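Local atomic coordinates of beta-N-acetylglucosaminidase (Thermotoga maritima, PDB entry 3WO8), a protein that probably hydrolyses terminal non-reducing N-acetyl-D-hexosamine residues from N-acetyl-beta-D-hexosaminides, as a dimeric glycosidase of family 3. Residues P47-L50 against L55-D58; L83-S88 against E115-N120; R105-A110 against A155-G160. One frame throughout, in Å; residues are numbered along the deposited sequence.

Contact 1: P47-L50 against L55-D58; sequences PGVL and LLMD
Val49 and Leu56 mark the closest passage of two backbones, with their CA atoms 5.4 Å apart, where the single turn 47-50 leans against the first turn of helix 53-66. The short turn follows strand 42-45, and only a few residues separate it from the longer helix, so the pair illustrates how a beta-alpha connection of a TIM barrel can fold back on itself. Val49 and Leu56 share the contact about equally, the valine through one methyl. Its CG1 lies anti to the backbone N (chi1 -177°), which swings it over the peptide joining Leu55 to Leu56, and it comes within 3.5 Å of Leu56 N. The same methyl rests near the first side-chain carbon of each leucine, 4.0 Å from Leu55 CB and 4.2 Å from Leu56 CB. Leu50 leaves its backbone pointing away from the helix, yet its end comes nearer: Leu50 CD2 meets Leu56 CD1 at 4.0 Å, the two branched chains crossing at a slant. On the other flank, Leu55 CD1 approaches Gly48 O at 4.1 Å. Leu50 and Leu56 both also pack on Ile45 of the preceding strand, while Leu55 touches Tyr466 of helix 462-471. Farther along the helix, Asp58 makes a salt bridge with Lys467 on that same C-terminal helix. No hydrogen bond links the two segments; methyl and methylene groups meet each other and a stretch of main chain. The chemistry is therefore that of a buried apolar junction, whose specificity comes from the fit of shapes rather than from directional bonds.

Contact 2: L83-S88 against E115-N120; sequences LKYVPS and EIVGLN
Tyr85 and Val117 form the tight end of this contact. The ring slants across both methyls of the valine, and Tyr85 CD2 reaches Val117 CG2 at 3.5 Å; CG1 sits farther along the ring, 4.0 Å from Tyr85 CE2. CG of the tyrosine lies anti to its carbonyl carbon (chi1 -47°), which carries the ring from the type I turn Leu83-Val86 toward the helix. Lys84 CG lies over one face, 3.8 Å above the centre of the Tyr85 ring, while the valine methyls come in obliquely from the other side of the plane. Its hydroxyl is hydrogen-bonded to Glu53 OE2, which ties down the far end of the ring. The second pair is slighter: Leu83 and Leu119 reach toward each other tip to tip, with CD2 of Leu83 and CD2 of Leu119 4.0 Å apart. No hydrogen bond spans the segments, whose nearest CA atoms, those of Tyr85 and Val117, are 8.1 Å apart, so side chains alone bridge the gap. Away from these apolar pairs, the partly exposed Lys84 lies on the looser side of the turn, close to the second subunit, whose own Lys84 packs on Tyr85.

Val117 and Leu119 flank Gly118, whose positive phi (128°) makes it the C-prime residue of a Schellman motif: Leu119 N bonds to Met114 O and Gly118 N to Glu115 O. The chain thereby leaves helix 100-117 and heads into strand 121-122. Leu56 of helix 53-66 packs on Tyr85 and Val117 alike, and Leu119 touches both Met60 of that helix and Ile71 of strand 70-72.

Contact 3: R105-A110 against A155-G160; sequences RYSRVA and ARACEG
Ser107 and Gly160 meet where two successive outer helices of the TIM barrel, 100-117 and 147-164, run side by side. The axes of the two segments approach to 7.3 Å and point the same way, at a crossing angle of -27°. Such nearness depends on small residues. Gly160 brings bare backbone to the interface, and its CA lies 4.1 Å from Arg108 CA. Its carbonyl then receives a CA-H...O contact, with Arg108 CA 3.3 Å from Gly160 O and an angle at the hydrogen of 144°. Ser107, next to Arg108, fits against Ala157, about one turn before Gly160: Ser107 CB comes within 3.3 Å of Ala157 O, and Ser107 OG lies 3.6 Å from Ala157 CB. The hydroxyl itself is hydrogen-bonded to Thr103 O of its own helix, so this buried polar group is satisfied without a hydrogen bond to the helix opposite. Arg108 lays its first carbons beside Gly160, CB being 3.7 Å from Gly160 O, before its extended chain leads outward to a salt bridge with Glu163. Beside the crossing, Arg156 holds Glu159 OE1 with NE and NH2 and also bridges to Asp101 of helix 100-117. Neighbouring helices that run alongside each other in the same direction are the arrangement of the outer layer of a beta/alpha (TIM) barrel; here small residues let the two come close.

Overall arrangement
All three contacts fall within the glycosyl hydrolase family 3 N-terminal domain, and together they trace part of its TIM barrel. Contact 1 closes before the others open, whereas the segments of contacts 2 and 3 alternate along the sequence and share helix 100-117. Contact 2 is the middle member: its centre lies about 12 Å from that of contact 1 and about 13 Å from that of contact 3, and it touches both. Leu50 of contact 1 packs against Leu83, and Val86 against Ala110 of contact 3. Contacts 1 and 3 stay apart, their nearest atoms about 12 Å distant. Each contact also meets the second subunit, so this run of packing accompanies the dimer interface.

Contact 1: P47-L50 against L55-D58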
loop_
_atom_site.group_PDB
_atom_site.type_symbol
_atom_site.label_atom_id
_atom_site.label_comp_id
_atom_site.label_asym_id
_atom_site.label_seq_id
_atom_site.Cartn_x
_atom_site.Cartn_y
_atom_site.Cartn_z
ATOM N N PRO B 47 -3.976 13.481 1.713
ATOM C CA PRO B 47 -4.851 12.301 1.665
ATOM C C PRO B 47 -6.027 12.424 0.684
ATOM O O PRO B 47 -6.537 11.433 0.177
ATOM C CB PRO B 47 -5.301 12.157 3.111
ATOM C CG PRO B 47 -4.112 12.589 3.891
ATOM C CD PRO B 47 -3.526 13.732 3.099
ATOM N N GLY B 48 -6.426 13.638 0.388
ATOM C CA GLY B 48 -7.482 13.887 -0.592
ATOM C C GLY B 48 -7.123 13.318 -1.936
ATOM O O GLY B 48 -7.980 12.914 -2.645
ATOM N N VAL B 49 -5.844 13.286 -2.287
ATOM C CA VAL B 49 -5.405 12.645 -3.537
ATOM C C VAL B 49 -4.897 11.228 -3.277
ATOM O O VAL B 49 -5.312 10.298 -3.973
ATOM C CB VAL B 49 -4.288 13.442 -4.236
ATOM C CG1 VAL B 49 -3.915 12.799 -5.566
ATOM C CG2 VAL B 49 -4.734 14.883 -4.503
ATOM N N LEU B 50 -4.055 11.057 -2.250
ATOM C CA LEU B 50 -3.464 9.738 -1.938
ATOM C C LEU B 50 -4.526 8.691 -1.772
ATOM O O LEU B 50 -4.486 7.635 -2.366
ATOM C CB LEU B 50 -2.587 9.768 -0.694
ATOM C CG LEU B 50 -1.472 10.835 -0.734
ATOM C CD1 LEU B 50 -0.655 10.948 0.572
ATOM C CD2 LEU B 50 -0.557 10.581 -1.921
ATOM N N LEU B 55 -6.748 9.153 -8.900
ATOM C CA LEU B 55 -6.291 10.550 -8.935
ATOM C C LEU B 55 -4.783 10.660 -8.757
ATOM O O LEU B 55 -4.124 11.352 -9.490
ATOM C CB LEU B 55 -6.901 11.386 -7.815
ATOM C CG LEU B 55 -8.226 12.101 -7.973
ATOM C CD1 LEU B 55 -8.277 13.046 -6.782
ATOM C CD2 LEU B 55 -8.349 12.840 -9.322
ATOM N N LEU B 56 -4.256 10.015 -7.723
ATOM C CA LEU B 56 -2.827 10.011 -7.518
ATOM C C LEU B 56 -2.109 9.687 -8.808
ATOM O O LEU B 56 -1.131 10.322 -9.150
ATOM C CB LEU B 56 -2.412 9.002 -6.450
ATOM C CG LEU B 56 -0.902 9.004 -6.278
ATOM C CD1 LEU B 56 -0.395 10.406 -5.909
ATOM C CD2 LEU B 56 -0.493 7.986 -5.265
ATOM N N MET B 57 -2.625 8.712 -9.540
ATOM C CA MET B 57 -2.013 8.347 -10.802
ATOM C C MET B 57 -2.095 9.447 -11.852
ATOM O O MET B 57 -1.122 9.755 -12.528
ATOM C CB MET B 57 -2.609 7.038 -11.337
ATOM C CG MET B 57 -2.216 5.797 -10.524
ATOM S SD MET B 57 -3.248 4.360 -10.892
ATOM C CE MET B 57 -2.413 3.229 -9.765
ATOM N N ASP B 58 -3.249 10.048 -12.026
ATOM C CA ASP B 58 -3.369 11.053 -13.077
ATOM C C ASP B 58 -2.588 12.271 -12.694
ATOM O O ASP B 58 -2.041 12.928 -13.547
ATOM C CB ASP B 58 -4.809 11.435 -13.312
ATOM C CG ASP B 58 -5.042 11.966 -14.700
ATOM O OD1 ASP B 58 -4.479 11.355 -15.639
ATOM O OD2 ASP B 58 -5.796 12.964 -14.850
#

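Contact 2: L83-S88 against E115-N120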
loop_
_atom_site.group_PDB
_atom_site.type_symbol
_atom_site.label_atom_id
_atom_site.label_comp_id
_atom_site.label_asym_id
_atom_site.label_seq_id
_atom_site.Cartn_x
_atom_site.Cartn_y
_atom_site.Cartn_z
ATOM N N LEU B 83 0.352 7.193 3.074
ATOM C CA LEU B 83 0.605 6.417 1.874
ATOM C C LEU B 83 0.237 4.971 2.155
ATOM O O LEU B 83 0.829 4.336 3.038
ATOM C CB LEU B 83 2.066 6.450 1.498
ATOM C CG LEU B 83 2.718 7.792 1.160
ATOM C CD1 LEU B 83 4.245 7.661 1.127
ATOM C CD2 LEU B 83 2.236 8.277 -0.194
ATOM N N LYS B 84 -0.741 4.442 1.424
ATOM C CA LYS B 84 -1.144 3.050 1.621
ATOM C C LYS B 84 -0.018 2.065 1.325
ATOM O O LYS B 84 0.077 1.036 1.971
ATOM C CB LYS B 84 -2.373 2.690 0.784
ATOM C CG LYS B 84 -2.216 2.714 -0.724
ATOM C CD LYS B 84 -3.595 2.687 -1.409
ATOM C CE LYS B 84 -4.123 1.293 -1.748
ATOM N NZ LYS B 84 -3.634 0.883 -3.115
ATOM N N TYR B 85 0.861 2.447 0.404
ATOM C CA TYR B 85 1.938 1.622 -0.091
ATOM C C TYR B 85 3.053 1.287 0.902
ATOM O O TYR B 85 3.811 0.360 0.696
ATOM C CB TYR B 85 2.575 2.306 -1.287
ATOM C CG TYR B 85 1.570 2.821 -2.275
ATOM C CD1 TYR B 85 0.801 1.942 -3.006
ATOM C CD2 TYR B 85 1.381 4.193 -2.474
ATOM C CE1 TYR B 85 -0.110 2.382 -3.926
ATOM C CE2 TYR B 85 0.455 4.665 -3.398
ATOM C CZ TYR B 85 -0.291 3.742 -4.124
ATOM O OH TYR B 85 -1.217 4.143 -5.049
ATOM N N VAL B 86 3.179 2.045 1.962
ATOM C CA VAL B 86 4.295 1.868 2.848
ATOM C C VAL B 86 3.820 1.096 4.026
ATOM O O VAL B 86 2.771 1.392 4.570
ATOM C CB VAL B 86 4.885 3.230 3.284
ATOM C CG1 VAL B 86 6.012 3.074 4.300
ATOM C CG2 VAL B 86 5.415 3.953 2.061
ATOM N N PRO B 87 4.574 0.071 4.412
ATOM C CA PRO B 87 4.181 -0.628 5.597
ATOM C C PRO B 87 4.114 0.326 6.724
ATOM O O PRO B 87 4.976 1.158 6.877
ATOM C CB PRO B 87 5.316 -1.603 5.811
ATOM C CG PRO B 87 5.732 -1.955 4.422
ATOM C CD PRO B 87 5.570 -0.676 3.630
ATOM N N SER B 88 3.078 0.214 7.515
ATOM C CA SER B 88 2.930 1.007 8.693
ATOM C C SER B 88 4.060 0.726 9.653
ATOM O O SER B 88 4.696 -0.296 9.576
ATOM C CB SER B 88 1.558 0.789 9.340
ATOM O OG SER B 88 1.431 1.520 10.558
ATOM N N GLU B 115 9.638 6.097 -3.872
ATOM C CA GLU B 115 10.271 6.303 -5.139
ATOM C C GLU B 115 9.547 5.659 -6.305
ATOM O O GLU B 115 9.400 6.251 -7.389
ATOM C CB GLU B 115 11.664 5.763 -5.072
ATOM C CG GLU B 115 12.542 6.381 -6.121
ATOM C CD GLU B 115 13.194 5.344 -6.936
ATOM O OE1 GLU B 115 12.486 4.798 -7.814
ATOM O OE2 GLU B 115 14.382 5.081 -6.649
ATOM N N ILE B 116 9.120 4.419 -6.071
ATOM C CA ILE B 116 8.396 3.647 -7.056
ATOM C C ILE B 116 7.077 4.340 -7.366
ATOM O O ILE B 116 6.614 4.348 -8.512
ATOM C CB ILE B 116 8.177 2.226 -6.538
ATOM C CG1 ILE B 116 9.477 1.458 -6.679
ATOM C CG2 ILE B 116 7.105 1.509 -7.333
ATOM C CD1 ILE B 116 9.541 0.149 -5.917
ATOM N N VAL B 117 6.498 4.926 -6.331
ATOM C CA VAL B 117 5.198 5.552 -6.425
ATOM C C VAL B 117 5.342 6.859 -7.194
ATOM O O VAL B 117 4.453 7.264 -7.933
ATOM C CB VAL B 117 4.690 5.858 -5.012
ATOM C CG1 VAL B 117 3.434 6.673 -5.060
ATOM C CG2 VAL B 117 4.416 4.594 -4.227
ATOM N N GLY B 118 6.463 7.539 -6.972
ATOM C CA GLY B 118 6.787 8.725 -7.725
ATOM C C GLY B 118 7.130 9.919 -6.872
ATOM O O GLY B 118 7.334 10.992 -7.379
ATOM N N LEU B 119 7.123 9.748 -5.571
ATOM C CA LEU B 119 7.603 10.759 -4.686
ATOM C C LEU B 119 9.129 10.801 -4.750
ATOM O O LEU B 119 9.800 9.768 -4.897
ATOM C CB LEU B 119 7.204 10.439 -3.250
ATOM C CG LEU B 119 5.765 10.557 -2.760
ATOM C CD1 LEU B 119 5.009 11.668 -3.474
ATOM C CD2 LEU B 119 5.059 9.223 -2.898
ATOM N N ASN B 120 9.687 11.999 -4.619
ATOM C CA ASN B 120 11.135 12.151 -4.586
ATOM C C ASN B 120 11.617 12.947 -3.373
ATOM O O ASN B 120 12.757 13.327 -3.299
ATOM C CB ASN B 120 11.595 12.742 -5.904
ATOM C CG ASN B 120 11.106 14.168 -6.119
ATOM O OD1 ASN B 120 10.476 14.787 -5.250
ATOM N ND2 ASN B 120 11.395 14.697 -7.274
#

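Contact 3: R105-A110 against A155-G160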
loop_
_atom_site.group_PDB
_atom_site.type_symbol
_atom_site.label_atom_id
_atom_site.label_comp_id
_atom_site.label_asym_id
_atom_site.label_seq_id
_atom_site.Cartn_x
_atom_site.Cartn_y
_atom_site.Cartn_z
ATOM N N ARG B 105 16.792 1.025 8.216
ATOM C CA ARG B 105 16.134 -0.056 7.487
ATOM C C ARG B 105 14.748 0.357 7.035
ATOM O O ARG B 105 14.423 0.219 5.853
ATOM C CB ARG B 105 16.025 -1.289 8.397
ATOM C CG ARG B 105 16.471 -2.569 7.732
ATOM C CD ARG B 105 15.364 -3.557 7.400
ATOM N NE ARG B 105 15.440 -4.756 8.239
ATOM C CZ ARG B 105 14.927 -5.942 7.908
ATOM N NH1 ARG B 105 15.033 -6.951 8.747
ATOM N NH2 ARG B 105 14.273 -6.126 6.762
ATOM N N TYR B 106 13.948 0.865 7.983
ATOM C CA TYR B 106 12.586 1.322 7.697
ATOM C C TYR B 106 12.609 2.434 6.649
ATOM O O TYR B 106 11.953 2.326 5.581
ATOM C CB TYR B 106 11.902 1.842 8.954
ATOM C CG TYR B 106 10.667 2.647 8.632
ATOM C CD1 TYR B 106 9.487 2.022 8.204
ATOM C CD2 TYR B 106 10.679 4.025 8.728
ATOM C CE1 TYR B 106 8.353 2.756 7.870
ATOM C CE2 TYR B 106 9.560 4.769 8.393
ATOM C CZ TYR B 106 8.398 4.151 7.956
ATOM O OH TYR B 106 7.305 4.949 7.639
ATOM N N SER B 107 13.398 3.473 6.964
ATOM C CA SER B 107 13.539 4.632 6.109
ATOM C C SER B 107 13.862 4.232 4.714
ATOM O O SER B 107 13.311 4.805 3.778
ATOM C CB SER B 107 14.594 5.574 6.644
ATOM O OG SER B 107 14.296 5.874 7.996
ATOM N N ARG B 108 14.708 3.222 4.559
ATOM C CA ARG B 108 15.079 2.751 3.230
ATOM C C ARG B 108 13.899 2.080 2.507
ATOM O O ARG B 108 13.634 2.364 1.297
ATOM C CB ARG B 108 16.244 1.785 3.333
ATOM C CG ARG B 108 16.880 1.390 1.999
ATOM C CD ARG B 108 17.829 0.213 2.222
ATOM N NE ARG B 108 18.428 -0.312 0.990
ATOM C CZ ARG B 108 19.629 -0.911 0.906
ATOM N NH1 ARG B 108 20.058 -1.343 -0.276
ATOM N NH2 ARG B 108 20.417 -1.080 1.977
ATOM N N VAL B 109 13.176 1.207 3.215
ATOM C CA VAL B 109 12.054 0.576 2.537
ATOM C C VAL B 109 11.001 1.625 2.241
ATOM O O VAL B 109 10.368 1.601 1.172
ATOM C CB VAL B 109 11.414 -0.668 3.248
ATOM C CG1 VAL B 109 12.353 -1.355 4.227
ATOM C CG2 VAL B 109 10.108 -0.341 3.925
ATOM N N ALA B 110 10.801 2.546 3.179
ATOM C CA ALA B 110 9.831 3.632 2.961
ATOM C C ALA B 110 10.236 4.481 1.781
ATOM O O ALA B 110 9.442 4.753 0.876
ATOM C CB ALA B 110 9.737 4.492 4.185
ATOM N N ALA B 155 20.002 10.627 11.638
ATOM C CA ALA B 155 20.961 10.567 10.540
ATOM C C ALA B 155 20.780 9.246 9.860
ATOM O O ALA B 155 20.684 9.193 8.633
ATOM C CB ALA B 155 22.394 10.748 11.010
ATOM N N ARG B 156 20.651 8.189 10.652
ATOM C CA ARG B 156 20.321 6.872 10.059
ATOM C C ARG B 156 19.075 6.961 9.161
ATOM O O ARG B 156 19.044 6.400 8.065
ATOM C CB ARG B 156 20.106 5.820 11.144
ATOM C CG ARG B 156 21.295 5.638 12.086
ATOM C CD ARG B 156 22.261 4.526 11.704
ATOM N NE ARG B 156 22.593 4.466 10.275
ATOM C CZ ARG B 156 22.881 3.322 9.628
ATOM N NH1 ARG B 156 22.887 2.141 10.271
ATOM N NH2 ARG B 156 23.150 3.344 8.326
ATOM N N ALA B 157 18.077 7.716 9.613
ATOM C CA ALA B 157 16.844 7.874 8.872
ATOM C C ALA B 157 17.066 8.619 7.587
ATOM O O ALA B 157 16.550 8.249 6.517
ATOM C CB ALA B 157 15.842 8.626 9.714
ATOM N N CYS B 158 17.833 9.696 7.683
ATOM C CA CYS B 158 18.092 10.467 6.488
ATOM C C CYS B 158 18.861 9.594 5.489
ATOM O O CYS B 158 18.532 9.570 4.293
ATOM C CB CYS B 158 18.823 11.752 6.833
ATOM S SG CYS B 158 17.818 12.996 7.695
ATOM N N GLU B 159 19.848 8.851 5.988
ATOM C CA GLU B 159 20.620 7.923 5.149
ATOM C C GLU B 159 19.693 6.932 4.459
ATOM O O GLU B 159 19.773 6.747 3.234
ATOM C CB GLU B 159 21.641 7.139 5.986
ATOM C CG GLU B 159 22.849 7.953 6.461
ATOM C CD GLU B 159 23.590 7.336 7.651
ATOM O OE1 GLU B 159 23.372 6.135 7.956
ATOM O OE2 GLU B 159 24.387 8.067 8.291
ATOM N N GLY B 160 18.813 6.312 5.262
ATOM C CA GLY B 160 17.811 5.364 4.748
ATOM C C GLY B 160 16.996 5.931 3.592
ATOM O O GLY B 160 16.935 5.355 2.497
#